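Local coordinates for sugar ABC transporter, periplasmic sugar-binding protein (Caulobacter crescentus, PDB 4IRX), which binds myo-inositol in the cleft between its two lobes, probably handing it to an ABC transporter for uptake into the cell, at residues Ser55-Ala60 with Val68-Thr73; Asn185-Met190 with Ala216-Ala221. All blocks are in the same frame, centred on the assembly; numbering follows the deposited sequence. Where two conformers were deposited one is given.

Contact 1 (Ser55-Ala60 with Val68-Thr73); sequences SDLQAA and VIVAPT
In the beta-alpha-beta crossover running from strand 40-45 through helix 50-62 to strand 67-70, the helix lies against one face of the seven-stranded sheet in one lobe of the binding protein. Leu57 makes both of the closest touches on strand 67-70. Its CD2 meets Val68 CG1 at 3.5 Å, a tight methyl-to-methyl approach with the two side chains meeting at a slant. With CG1 anti to the backbone N (chi1 180°), Val68 sends that methyl out to Leu57, while its other branch, CG2, lies on the side of Ala60 and comes to 4.7 Å from Ala60 CB, a looser approach. Leu57 CD1, the branch that continues the extended chain away from the helix (chi2 -173°), passes further along the strand and reaches Val70 CG2 at 4.2 Å; Val70 is modelled in two conformations, so this second touch is the less certain. Val68 and Val70, two positions apart, face the helix, whereas Ile69 points to the other side of the sheet, onto Ala258 and Leu259 of helix 251-268. Strand 10-15 completes the floor, with Leu57 also on Ser14 and Ala60 on Val12. Beyond the strand end, Gln53 from the start of the same helix bonds to Ala71 O and Thr73 N, and Pro72 O receives Arg97 NH1, a residue of the inositol pocket. Between 55-60 and 68-73 the contact is thus close, buried aliphatic packing without a polar bond; the polar bonds linking this helix to 68-73 lie at the strand's end, through Gln53.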
ATOM      1  N   SER A  55      -8.844  18.943   6.168  1.00 17.18           N
ATOM      2  CA  SER A  55      -8.695  20.040   7.124  1.00 21.75           C
ATOM      3  C   SER A  55      -7.278  20.155   7.690  1.00 18.83           C
ATOM      4  O   SER A  55      -6.787  21.271   7.887  1.00 17.98           O
ATOM      5  CB  SER A  55      -9.733  19.976   8.251  1.00 28.76           C
ATOM      6  OG  SER A  55      -9.469  18.912   9.141  1.00 38.19           O
ATOM      7  N   ASP A  56      -6.616  19.009   7.913  1.00 18.42           N
ATOM      8  CA  ASP A  56      -5.203  18.977   8.294  1.00 18.87           C
ATOM      9  C   ASP A  56      -4.318  19.688   7.274  1.00 16.16           C
ATOM     10  O   ASP A  56      -3.416  20.454   7.649  1.00 19.86           O
ATOM     11  CB  ASP A  56      -4.701  17.524   8.361  1.00 18.84           C
ATOM     12  CG  ASP A  56      -5.126  16.799   9.623  1.00 30.20           C
ATOM     13  OD1 ASP A  56      -5.668  17.447  10.542  1.00 26.24           O
ATOM     14  OD2 ASP A  56      -4.895  15.566   9.696  1.00 27.66           O
ATOM     15  N   LEU A  57      -4.553  19.387   5.997  1.00 15.02           N
ATOM     16  CA  LEU A  57      -3.791  19.962   4.895  1.00 15.78           C
ATOM     17  C   LEU A  57      -4.029  21.466   4.771  1.00 17.58           C
ATOM     18  O   LEU A  57      -3.081  22.245   4.581  1.00 16.21           O
ATOM     19  CB  LEU A  57      -4.117  19.243   3.585  1.00 18.68           C
ATOM     20  CG  LEU A  57      -3.627  17.781   3.505  1.00 21.63           C
ATOM     21  CD1 LEU A  57      -3.848  17.222   2.126  1.00 23.05           C
ATOM     22  CD2 LEU A  57      -2.171  17.702   3.875  1.00 31.20           C
ATOM     23  N   GLN A  58      -5.289  21.872   4.910  1.00 16.98           N
ATOM     24  CA  GLN A  58      -5.627  23.297   4.890  1.00 16.13           C
ATOM     25  C   GLN A  58      -4.919  24.033   6.026  1.00 16.97           C
ATOM     26  O   GLN A  58      -4.374  25.126   5.825  1.00 18.26           O
ATOM     27  CB  GLN A  58      -7.146  23.480   4.964  1.00 15.39           C
ATOM     28  CG  GLN A  58      -7.874  23.095   3.669  1.00 22.78           C
ATOM     29  CD  GLN A  58      -9.382  22.928   3.867  1.00 42.38           C
ATOM     30  OE1 GLN A  58      -9.881  22.962   4.996  1.00 32.87           O
ATOM     31  NE2 GLN A  58     -10.109  22.748   2.766  1.00 34.40           N
ATOM     32  N   ALA A  59      -4.908  23.429   7.211  1.00 15.90           N
ATOM     33  CA  ALA A  59      -4.266  24.040   8.356  1.00 20.85           C
ATOM     34  C   ALA A  59      -2.754  24.165   8.168  1.00 18.36           C
ATOM     35  O   ALA A  59      -2.149  25.186   8.522  1.00 18.21           O
ATOM     36  CB  ALA A  59      -4.591  23.260   9.605  1.00 21.50           C
ATOM     37  N   ALA A  60      -2.146  23.138   7.595  1.00 16.51           N
ATOM     38  CA  ALA A  60      -0.718  23.178   7.343  1.00 14.26           C
ATOM     39  C   ALA A  60      -0.378  24.341   6.416  1.00 13.59           C
ATOM     40  O   ALA A  60       0.627  25.037   6.633  1.00 14.19           O
ATOM     41  CB  ALA A  60      -0.248  21.827   6.770  1.00 18.85           C
ATOM     42  N   VAL A  68       4.152  19.589   1.190  1.00 11.47           N
ATOM     43  CA  VAL A  68       3.411  18.577   1.933  1.00 11.89           C
ATOM     44  C   VAL A  68       3.545  17.264   1.193  1.00 10.60           C
ATOM     45  O   VAL A  68       3.455  17.229  -0.043  1.00 12.64           O
ATOM     46  CB  VAL A  68       1.922  18.951   2.105  1.00 12.82           C
ATOM     47  CG1 VAL A  68       1.220  17.868   2.871  1.00 21.70           C
ATOM     48  CG2 VAL A  68       1.802  20.247   2.880  1.00 13.75           C
ATOM     49  N   ILE A  69       3.830  16.191   1.929  1.00  9.06           N
ATOM     50  CA  ILE A  69       3.830  14.838   1.379  1.00  9.08           C
ATOM     51  C   ILE A  69       2.576  14.178   1.882  1.00  9.55           C
ATOM     52  O   ILE A  69       2.307  14.200   3.068  1.00 10.29           O
ATOM     53  CB  ILE A  69       5.056  14.052   1.850  1.00  8.40           C
ATOM     54  CG1 ILE A  69       6.344  14.746   1.370  1.00 10.09           C
ATOM     55  CG2 ILE A  69       4.994  12.627   1.380  1.00  9.15           C
ATOM     56  CD1 ILE A  69       7.625  14.179   2.019  1.00 11.36           C
ATOM     57  N   VAL A  70       1.778  13.640   0.976  1.00  9.37           N
ATOM     58  CA  VAL A  70       0.479  13.098   1.369  0.60 11.50           C
ATOM     59  C   VAL A  70       0.249  11.678   0.847  1.00  9.90           C
ATOM     60  O   VAL A  70       0.512  11.362  -0.318  1.00 10.16           O
ATOM     61  CB  VAL A  70      -0.668  14.055   0.932  0.60 10.07           C
ATOM     62  CG1 VAL A  70      -0.595  14.369  -0.551  0.60 14.12           C
ATOM     63  CG2 VAL A  70      -2.041  13.501   1.306  0.60  6.10           C
ATOM     64  N   ALA A  71      -0.202  10.812   1.746  1.00  9.46           N
ATOM     65  CA  ALA A  71      -0.754   9.512   1.347  1.00  9.58           C
ATOM     66  C   ALA A  71      -2.260   9.671   1.517  1.00 11.48           C
ATOM     67  O   ALA A  71      -2.772   9.550   2.641  1.00 10.43           O
ATOM     68  CB  ALA A  71      -0.218   8.383   2.226  1.00 11.70           C
ATOM     69  N   PRO A  72      -2.974   9.993   0.419  1.00 11.73           N
ATOM     70  CA  PRO A  72      -4.394  10.364   0.568  1.00 10.08           C
ATOM     71  C   PRO A  72      -5.257   9.184   0.999  1.00 14.24           C
ATOM     72  O   PRO A  72      -5.042   8.082   0.494  1.00 12.16           O
ATOM     73  CB  PRO A  72      -4.805  10.797  -0.841  1.00 11.63           C
ATOM     74  CG  PRO A  72      -3.813  10.085  -1.765  1.00 12.63           C
ATOM     75  CD  PRO A  72      -2.516  10.062  -0.984  1.00 11.02           C
ATOM     76  N   THR A  73      -6.244   9.417   1.865  1.00 12.81           N
ATOM     77  CA  THR A  73      -7.209   8.381   2.241  1.00 11.96           C
ATOM     78  C   THR A  73      -7.969   7.856   1.030  1.00 13.68           C
ATOM     79  O   THR A  73      -8.297   6.670   0.959  1.00 16.02           O
ATOM     80  CB  THR A  73      -8.241   8.907   3.266  1.00 14.89           C
ATOM     81  OG1 THR A  73      -8.967   9.989   2.669  1.00 21.32           O
ATOM     82  CG2 THR A  73      -7.556   9.370   4.533  1.00 16.02           C
TER

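Contact 2 (Asn185-Met190 with Ala216-Ala221)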
ATOM      1  N   ASN A 185     -16.314 -16.090   5.825  1.00  9.01           N
ATOM      2  CA  ASN A 185     -17.611 -16.154   5.194  1.00  8.77           C
ATOM      3  C   ASN A 185     -17.488 -16.626   3.736  1.00 10.41           C
ATOM      4  O   ASN A 185     -18.331 -17.393   3.250  1.00 11.06           O
ATOM      5  CB  ASN A 185     -18.298 -14.806   5.307  1.00  8.69           C
ATOM      6  CG  ASN A 185     -18.883 -14.573   6.675  1.00 13.45           C
ATOM      7  OD1 ASN A 185     -19.053 -15.516   7.452  1.00 13.96           O
ATOM      8  ND2 ASN A 185     -19.178 -13.315   6.994  1.00 14.37           N
ATOM      9  N   ILE A 186     -16.424 -16.191   3.054  1.00 12.25           N
ATOM     10  CA  ILE A 186     -16.172 -16.647   1.696  1.00 11.03           C
ATOM     11  C   ILE A 186     -15.907 -18.144   1.696  1.00 10.27           C
ATOM     12  O   ILE A 186     -16.471 -18.885   0.869  1.00 12.00           O
ATOM     13  CB  ILE A 186     -14.998 -15.891   1.074  1.00 10.56           C
ATOM     14  CG1 ILE A 186     -15.396 -14.427   0.848  1.00 10.88           C
ATOM     15  CG2 ILE A 186     -14.577 -16.576  -0.225  1.00 10.25           C
ATOM     16  CD1 ILE A 186     -14.217 -13.551   0.408  1.00 11.26           C
ATOM     17  N   LEU A 187     -15.089 -18.605   2.641  1.00  8.94           N
ATOM     18  CA  LEU A 187     -14.807 -20.052   2.723  1.00  7.64           C
ATOM     19  C   LEU A 187     -16.071 -20.852   2.985  1.00 10.33           C
ATOM     20  O   LEU A 187     -16.276 -21.895   2.381  1.00 13.87           O
ATOM     21  CB  LEU A 187     -13.718 -20.348   3.760  1.00 11.47           C
ATOM     22  CG  LEU A 187     -12.344 -19.763   3.427  1.00  9.44           C
ATOM     23  CD1 LEU A 187     -11.435 -19.973   4.630  1.00 11.75           C
ATOM     24  CD2 LEU A 187     -11.754 -20.467   2.187  1.00 13.51           C
ATOM     25  N   THR A 188     -16.928 -20.351   3.869  1.00  8.13           N
ATOM     26  CA  THR A 188     -18.179 -21.029   4.168  1.00  9.22           C
ATOM     27  C   THR A 188     -19.062 -21.115   2.931  1.00 15.34           C
ATOM     28  O   THR A 188     -19.687 -22.149   2.672  1.00 15.20           O
ATOM     29  CB  THR A 188     -18.896 -20.282   5.295  1.00  7.12           C
ATOM     30  OG1 THR A 188     -18.116 -20.423   6.472  1.00 10.06           O
ATOM     31  CG2 THR A 188     -20.325 -20.849   5.525  1.00 10.28           C
ATOM     32  N   SER A 189     -19.102 -20.043   2.146  1.00 10.46           N
ATOM     33  CA  SER A 189     -19.914 -20.014   0.916  1.00 12.02           C
ATOM     34  C   SER A 189     -19.444 -20.996  -0.143  1.00 15.53           C
ATOM     35  O   SER A 189     -20.215 -21.349  -1.029  1.00 21.27           O
ATOM     36  CB  SER A 189     -19.976 -18.597   0.355  1.00 13.33           C
ATOM     37  OG  SER A 189     -18.808 -18.254  -0.394  1.00 21.19           O
HETATM   38  N   MSE A 190     -18.196 -21.439  -0.067  1.00 15.94           N
HETATM   39  CA  MSE A 190     -17.741 -22.453  -1.042  0.53 18.08           C
HETATM   40  C   MSE A 190     -17.048 -23.617  -0.355  1.00 17.60           C
HETATM   41  O   MSE A 190     -16.057 -24.170  -0.837  1.00 18.30           O
HETATM   42  CB  MSE A 190     -16.822 -21.844  -2.085  0.53 22.81           C
HETATM   43  CG  MSE A 190     -15.617 -21.271  -1.459  0.53 10.54           C
HETATM   44 SE   MSE A 190     -14.582 -20.242  -2.717  0.53 21.09          SE
HETATM   45  CE  MSE A 190     -15.869 -18.798  -3.135  0.53 17.11           C
ATOM     46  N   ALA A 216     -10.902 -22.842   9.547  1.00 14.59           N
ATOM     47  CA  ALA A 216     -11.824 -23.670   8.761  1.00 14.73           C
ATOM     48  C   ALA A 216     -11.373 -25.114   8.654  1.00 16.18           C
ATOM     49  O   ALA A 216     -12.045 -25.934   8.019  1.00 22.64           O
ATOM     50  CB  ALA A 216     -12.042 -23.066   7.362  1.00 17.85           C
ATOM     51  N   GLY A 217     -10.250 -25.438   9.278  1.00 19.94           N
ATOM     52  CA  GLY A 217      -9.745 -26.794   9.227  1.00 19.74           C
ATOM     53  C   GLY A 217      -9.144 -27.108   7.876  1.00 25.45           C
ATOM     54  O   GLY A 217      -8.988 -28.280   7.523  1.00 25.87           O
ATOM     55  N   LEU A 218      -8.766 -26.071   7.131  1.00 22.05           N
ATOM     56  CA  LEU A 218      -8.199 -26.293   5.802  1.00 15.70           C
ATOM     57  C   LEU A 218      -6.688 -26.301   5.844  1.00 19.80           C
ATOM     58  O   LEU A 218      -6.062 -25.818   6.796  1.00 22.70           O
ATOM     59  CB  LEU A 218      -8.698 -25.250   4.782  1.00 19.00           C
ATOM     60  CG  LEU A 218     -10.201 -25.241   4.509  1.00 15.24           C
ATOM     61  CD1 LEU A 218     -10.638 -23.959   3.800  1.00 17.15           C
ATOM     62  CD2 LEU A 218     -10.599 -26.461   3.676  1.00 23.31           C
ATOM     63  N   ASP A 219      -6.107 -26.815   4.770  1.00 24.78           N
ATOM     64  CA  ASP A 219      -4.671 -26.987   4.674  1.00 21.21           C
ATOM     65  C   ASP A 219      -3.998 -25.881   3.866  1.00 23.07           C
ATOM     66  O   ASP A 219      -4.310 -25.675   2.699  1.00 19.83           O
ATOM     67  CB  ASP A 219      -4.377 -28.379   4.115  1.00 26.10           C
ATOM     68  CG  ASP A 219      -2.909 -28.701   4.084  1.00 30.85           C
ATOM     69  OD1 ASP A 219      -2.113 -27.953   4.694  1.00 35.52           O
ATOM     70  OD2 ASP A 219      -2.561 -29.722   3.459  1.00 44.18           O
ATOM     71  N   SER A 220      -3.058 -25.182   4.489  1.00 25.84           N
ATOM     72  CA  SER A 220      -2.443 -24.026   3.843  1.00 26.42           C
ATOM     73  C   SER A 220      -1.641 -24.400   2.596  1.00 22.18           C
ATOM     74  O   SER A 220      -1.301 -23.532   1.781  1.00 24.21           O
ATOM     75  CB  SER A 220      -1.582 -23.233   4.835  1.00 28.69           C
ATOM     76  OG  SER A 220      -0.442 -23.981   5.221  1.00 38.86           O
ATOM     77  N   ALA A 221      -1.362 -25.686   2.432  1.00 22.55           N
ATOM     78  CA  ALA A 221      -0.742 -26.192   1.214  1.00 27.65           C
ATOM     79  C   ALA A 221      -1.734 -26.284   0.034  1.00 37.91           C
ATOM     80  O   ALA A 221      -1.341 -26.154  -1.125  1.00 34.59           O
ATOM     81  CB  ALA A 221      -0.118 -27.553   1.485  1.00 42.06           C
TER
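Leu187 and Leu218 run antiparallel, side by side, each reaching out from its own backbone so that their branched ends overlap. The overlap is lopsided: one methyl of Leu218, CD1, sits against the fork of Leu187, 4.0 Å from Leu187 CD2 and 4.1 Å from its CD1. Leu187 keeps CG anti to its carbonyl carbon (chi1 -64°) and then extends, which carries the fork off the surface of helix 176-189 to where the loop after helix 203-215 passes. Leu187 CD1 has a second neighbour there, Ala216 CB at 4.2 Å, so this methyl lies against both Ala216 and Leu218. Between those two loop residues the chain turns at Gly217, whose positive phi (74°) belongs to a Schellman motif closing helix 203-215; the turn brings the side chains on its two flanks round to the same leucine.

The contact joins the C-terminal part of helix 176-189 to the loop that follows helix 203-215, remote from the inositol pocket; both helices lie on the same face of the four-stranded parallel sheet. Pro195 adds a further apolar neighbour to Leu187, and Ile186, one position back, turns to the sheet, onto Val135, Ile137 and Thr168. On its own helix, Ser189 folds back to give Ile186 O a 2.7 Å hydrogen bond from OG, arriving at 124° to the C=O and tilted 19° out of the carbonyl plane. Between 185-190 and 216-221 the contact is entirely apolar, its attraction being dispersion between aliphatic groups at ordinary spacing: a buried leucine is covered by partners that themselves border on solvent.

Contacts 1 and 2 lie on opposite sides of the chain's centre, their centres about 41 Å apart, and share no helix or strand. Each turns on one buried leucine of a helix and is purely aliphatic across the segments, but their settings differ. Contact 1 is core: a helix packs on a strand of the seven-stranded sheet, all touching residues are buried, and the loop beyond leads toward the ligand. Contact 2 is nearer the surface and smaller in area; there a helix meets the loop that follows its neighbour, at the far end of the lobe with the four-stranded sheet. One ties helix to sheet, the other ties a helix to the loop after its neighbour.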